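Local coordinates for Adp-ribosyltransferase (PDB 1OJQ), which transfers a single ADP-ribose unit from NAD to a target protein, as a C3-like exoenzyme, probably acting on Rho-type GTPases, at residues A[70-75]-A[182-187]; A[34-39]-A[134-139]. All blocks are in the same frame, centred on the assembly; numbering follows the deposited sequence.

After helix 9-23 the chain forms helix 27-38, which carries most of 34-39, then helix 41-49 and helix 59-73, whose last turn begins 70-75. The chain then runs through strand 81-87 and on to 134-139, where interaction 2 closes a loop back to helix 27-38. Interaction 1 closes its own loop at 182-187, on the end of helix 59-73. The segments alternate, so the two loops cross and neither lies within the other. Strands 137-140 and 180-183 are antiparallel neighbours in the three-stranded sheet, and Leu183 pairs with Ser137 there. Both contacts thus fasten this sheet and its flanking turns to N-terminal helices.

Interaction 1 (A[70-75]-A[182-187]); sequences STISKS and LLPRGT
Ile72 on helix 59-73 packs against Leu182 and Pro184, where strand 180-183 runs out into a turn. The last turn of the helix rests on the end of the central strand of the three-stranded sheet, within the fold of the ADP-ribosyltransferase exoenzymes. The contact is apolar and largely buried, covering 161 Å² over both sides. Ile72 supplies the helix side of it with two separate branches. CG2 lies anti to the backbone N and reaches the proline ring, 3.8 Å from Pro184 CD. The other branch ends in CD1. The Ile72 and Leu182 side chains cross at about a right angle, and Ile72 CD1 meets both CG and CD2 of Leu182, each at 4.0 Å. Ile72 CD1 also lies 3.8 Å from Leu183 O, a van der Waals contact with the backbone of the strand end. Leu183 itself sends its CB away from the helix and packs on strand 137-140.

The polar groups bond within their own segment or to other parts of the chain. Ser73 OG donates to Ser70 O at 2.6 Å, back along the helix. Arg185 forms a salt bridge with Asp69, a charged tie between the turn and helix 59-73. Leu182 also touches Leu68 of that helix. Its side chain lies about 4 Å from that of Glu180, which binds NAD in the complex, so the packing borders the nucleotide site, empty in this model. Beyond Pro184 the chain turns through Gly186, which has a positive phi. Thr187 OG1 closes this turn by donating to Pro184 O at 2.7 Å, in the carbonyl plane and with a C=O...OG1 angle of 145°.

Interaction 2 (A[34-39]-A[134-139]); sequences YNYTKN and NGYSST
The backbones of 34-39 and 134-139 stay well apart, with Tyr36 CA and Tyr136 CA 9.5 Å from each other as the nearest pair, so side chains and water bridge the gap. Tyr36 reaches out from helix 27-38 with CG anti to its N (chi1 -175°). Its ring meets Tyr136 in an offset edge-to-face pair. The edge of Tyr136 is turned toward the face of Tyr36, with centroids 5.5 Å apart and planes at 71°. The closest ring carbons are Tyr36 CE1 and Tyr136 CD2, at 3.9 Å. The phenol end reaches further, and Tyr36 OH lies 3.5 Å from Tyr136 CB.

Two waters sit in the plane of the Tyr36 ring, at its edge. One is 2.8 Å from Tyr36 OH and accepts the backbone Tyr136 N-H. The other joins Tyr36 OH to Ser138 and is 2.7 Å from Ser138 OG. The buried hydroxyl of Tyr36 is thus tied to the loop and to the strand. Ser138 OG also makes a weak hydrogen bond to Glu180. Glu180 and Thr37, the residue after Tyr36, bind NAD in the complex, so the tyrosine pair lies close to the nucleotide site, which holds no NAD in this model. Thr37 OG1 donates to Tyr34 O at 2.7 Å.

Tyr136 OH bonds to Asp69 of helix 59-73. The same helix packs on both tyrosines through Leu68, and helix 41-49 does so through Ile43. Strand 180-183 adds Leu182 beside Tyr36. The pair, carried by helix 27-38 and the loop before strand 137-140, is thus packed among helices 59-73 and 41-49 and strand 180-183.

Interaction 1 (A[70-75]-A[182-187])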
# COMPACT_ATOMS: atom_id res chain seq x y z
N SER A 70 6.70 14.58 7.18
CA SER A 70 5.92 15.57 7.92
C SER A 70 4.50 15.67 7.39
O SER A 70 3.53 15.66 8.17
CB SER A 70 6.65 16.92 7.85
OG SER A 70 5.76 17.94 8.26
N THR A 71 4.38 15.72 6.06
CA THR A 71 3.04 15.80 5.48
C THR A 71 2.13 14.65 5.91
O THR A 71 0.97 14.81 6.31
CB THR A 71 3.17 15.82 3.94
OG1 THR A 71 3.90 17.01 3.60
CG2 THR A 71 1.81 15.85 3.26
N ILE A 72 2.66 13.42 5.83
CA ILE A 72 1.83 12.24 6.18
C ILE A 72 1.44 12.28 7.65
O ILE A 72 0.34 11.89 8.03
CB ILE A 72 2.59 10.97 5.79
CG1 ILE A 72 2.82 10.84 4.27
CG2 ILE A 72 1.96 9.70 6.34
CD1 ILE A 72 3.75 9.70 3.86
N SER A 73 2.32 12.76 8.50
CA SER A 73 2.11 12.80 9.95
C SER A 73 1.00 13.76 10.32
O SER A 73 0.55 13.74 11.47
CB SER A 73 3.42 13.20 10.65
OG SER A 73 3.62 14.63 10.60
N LYS A 74 0.57 14.62 9.39
CA LYS A 74 -0.46 15.61 9.69
C LYS A 74 -1.86 15.03 9.80
O LYS A 74 -2.78 15.72 10.26
CB LYS A 74 -0.46 16.76 8.66
CG LYS A 74 0.76 17.66 8.90
CD LYS A 74 0.76 18.85 7.96
CE LYS A 74 1.97 19.74 8.20
NZ LYS A 74 1.88 20.96 7.32
N SER A 75 -2.03 13.77 9.39
CA SER A 75 -3.34 13.15 9.60
C SER A 75 -3.16 11.71 10.08
O SER A 75 -2.23 11.00 9.71
CB SER A 75 -4.24 13.17 8.37
OG SER A 75 -3.57 12.71 7.20
N LEU A 182 -1.73 7.33 1.33
CA LEU A 182 -0.27 7.21 1.39
C LEU A 182 0.17 6.88 2.81
O LEU A 182 -0.19 7.64 3.71
CB LEU A 182 0.33 8.51 0.87
CG LEU A 182 1.83 8.50 0.55
CD1 LEU A 182 2.13 7.46 -0.53
CD2 LEU A 182 2.28 9.90 0.16
N LEU A 183 0.90 5.80 3.04
CA LEU A 183 1.38 5.43 4.37
C LEU A 183 2.84 5.79 4.58
O LEU A 183 3.62 5.86 3.62
CB LEU A 183 1.19 3.91 4.60
CG LEU A 183 -0.23 3.37 4.31
CD1 LEU A 183 -0.28 1.85 4.49
CD2 LEU A 183 -1.23 4.09 5.19
N PRO A 184 3.26 6.02 5.82
CA PRO A 184 4.63 6.37 6.15
C PRO A 184 5.64 5.36 5.62
O PRO A 184 5.36 4.16 5.49
CB PRO A 184 4.68 6.25 7.68
CG PRO A 184 3.28 6.49 8.11
CD PRO A 184 2.40 5.98 7.01
N ARG A 185 6.82 5.87 5.35
CA ARG A 185 7.94 4.99 5.05
C ARG A 185 8.18 4.08 6.25
O ARG A 185 7.97 4.46 7.40
CB ARG A 185 9.19 5.78 4.68
CG ARG A 185 9.75 6.65 5.81
CD ARG A 185 10.84 7.55 5.21
NE ARG A 185 11.47 8.40 6.21
CZ ARG A 185 12.61 8.11 6.81
NH1 ARG A 185 13.23 6.97 6.51
NH2 ARG A 185 13.13 8.93 7.70
N GLY A 186 8.60 2.85 5.97
CA GLY A 186 8.91 1.94 7.06
C GLY A 186 7.67 1.26 7.62
O GLY A 186 7.65 0.78 8.76
N THR A 187 6.61 1.23 6.81
CA THR A 187 5.39 0.52 7.19
C THR A 187 5.69 -0.97 7.32
O THR A 187 6.36 -1.56 6.49
CB THR A 187 4.26 0.79 6.17
OG1 THR A 187 3.75 2.12 6.36
CG2 THR A 187 3.08 -0.14 6.37

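Interaction 2 (A[34-39]-A[134-139])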
# COMPACT_ATOMS: atom_id res chain seq x y z
N TYR A 34 2.03 15.71 -4.47
CA TYR A 34 1.83 15.65 -5.93
C TYR A 34 3.08 15.10 -6.59
O TYR A 34 3.03 14.18 -7.41
CB TYR A 34 1.46 17.01 -6.52
CG TYR A 34 0.98 16.89 -7.95
CD1 TYR A 34 -0.37 16.71 -8.24
CD2 TYR A 34 1.86 16.93 -9.03
CE1 TYR A 34 -0.85 16.58 -9.53
CE2 TYR A 34 1.40 16.81 -10.33
CZ TYR A 34 0.06 16.64 -10.57
OH TYR A 34 -0.38 16.52 -11.87
N ASN A 35 4.23 15.68 -6.28
CA ASN A 35 5.48 15.22 -6.90
C ASN A 35 5.75 13.75 -6.62
O ASN A 35 6.27 13.04 -7.49
CB ASN A 35 6.66 16.07 -6.44
CG ASN A 35 6.65 17.43 -7.11
OD1 ASN A 35 6.05 17.63 -8.18
ND2 ASN A 35 7.31 18.39 -6.46
N TYR A 36 5.41 13.26 -5.42
CA TYR A 36 5.58 11.84 -5.14
C TYR A 36 4.73 11.00 -6.09
O TYR A 36 5.22 10.01 -6.65
CB TYR A 36 5.27 11.53 -3.65
CG TYR A 36 5.59 10.06 -3.39
CD1 TYR A 36 6.90 9.69 -3.12
CD2 TYR A 36 4.61 9.09 -3.43
CE1 TYR A 36 7.20 8.35 -2.89
CE2 TYR A 36 4.91 7.75 -3.21
CZ TYR A 36 6.21 7.39 -2.93
OH TYR A 36 6.51 6.06 -2.71
N THR A 37 3.46 11.36 -6.26
CA THR A 37 2.57 10.59 -7.12
C THR A 37 3.04 10.59 -8.58
O THR A 37 2.81 9.59 -9.25
CB THR A 37 1.11 11.08 -7.11
OG1 THR A 37 1.01 12.38 -7.72
CG2 THR A 37 0.60 11.18 -5.68
N LYS A 38 3.70 11.64 -9.04
CA LYS A 38 4.23 11.74 -10.39
C LYS A 38 5.40 10.79 -10.68
O LYS A 38 5.53 10.31 -11.79
CB LYS A 38 4.83 13.13 -10.63
CG LYS A 38 3.91 14.31 -10.55
CD LYS A 38 4.74 15.58 -10.75
CE LYS A 38 4.96 15.86 -12.23
NZ LYS A 38 5.82 17.08 -12.40
N ASN A 39 6.24 10.62 -9.67
CA ASN A 39 7.60 10.10 -9.81
C ASN A 39 8.18 9.72 -8.45
O ASN A 39 8.89 10.52 -7.85
CB ASN A 39 8.44 11.20 -10.44
CG ASN A 39 9.76 10.81 -11.05
OD1 ASN A 39 10.01 9.65 -11.41
ND2 ASN A 39 10.64 11.82 -11.19
N ASN A 134 10.70 -0.09 3.06
CA ASN A 134 11.48 1.05 3.52
C ASN A 134 11.14 2.33 2.78
O ASN A 134 11.44 3.43 3.29
CB ASN A 134 12.98 0.73 3.39
CG ASN A 134 13.34 -0.19 4.55
OD1 ASN A 134 12.91 0.08 5.67
ND2 ASN A 134 14.06 -1.25 4.26
N GLY A 135 10.55 2.19 1.60
CA GLY A 135 10.02 3.39 0.95
C GLY A 135 8.65 3.71 1.56
O GLY A 135 8.31 3.14 2.59
N TYR A 136 7.93 4.61 0.92
CA TYR A 136 6.55 4.90 1.29
C TYR A 136 5.63 3.81 0.74
O TYR A 136 6.04 3.07 -0.15
CB TYR A 136 6.11 6.29 0.76
CG TYR A 136 6.94 7.37 1.45
CD1 TYR A 136 6.56 7.96 2.64
CD2 TYR A 136 8.13 7.78 0.86
CE1 TYR A 136 7.34 8.95 3.25
CE2 TYR A 136 8.92 8.75 1.45
CZ TYR A 136 8.52 9.33 2.64
OH TYR A 136 9.33 10.29 3.20
N SER A 137 4.40 3.69 1.25
CA SER A 137 3.51 2.66 0.71
C SER A 137 2.25 3.31 0.14
O SER A 137 1.53 4.03 0.85
CB SER A 137 3.09 1.69 1.81
OG SER A 137 4.19 0.93 2.30
N SER A 138 2.01 3.05 -1.13
CA SER A 138 0.83 3.59 -1.80
C SER A 138 -0.29 2.56 -1.78
O SER A 138 -0.05 1.44 -2.23
CB SER A 138 1.16 3.96 -3.25
OG SER A 138 2.22 4.92 -3.25
N THR A 139 -1.46 2.91 -1.28
CA THR A 139 -2.57 1.98 -1.10
C THR A 139 -3.84 2.69 -1.53
O THR A 139 -3.75 3.88 -1.87
CB THR A 139 -2.74 1.54 0.37
OG1 THR A 139 -3.23 2.65 1.16
CG2 THR A 139 -1.40 1.14 0.98
O HOH W 1 8.92 5.13 -1.68
O HOH W 2 4.85 4.31 -3.38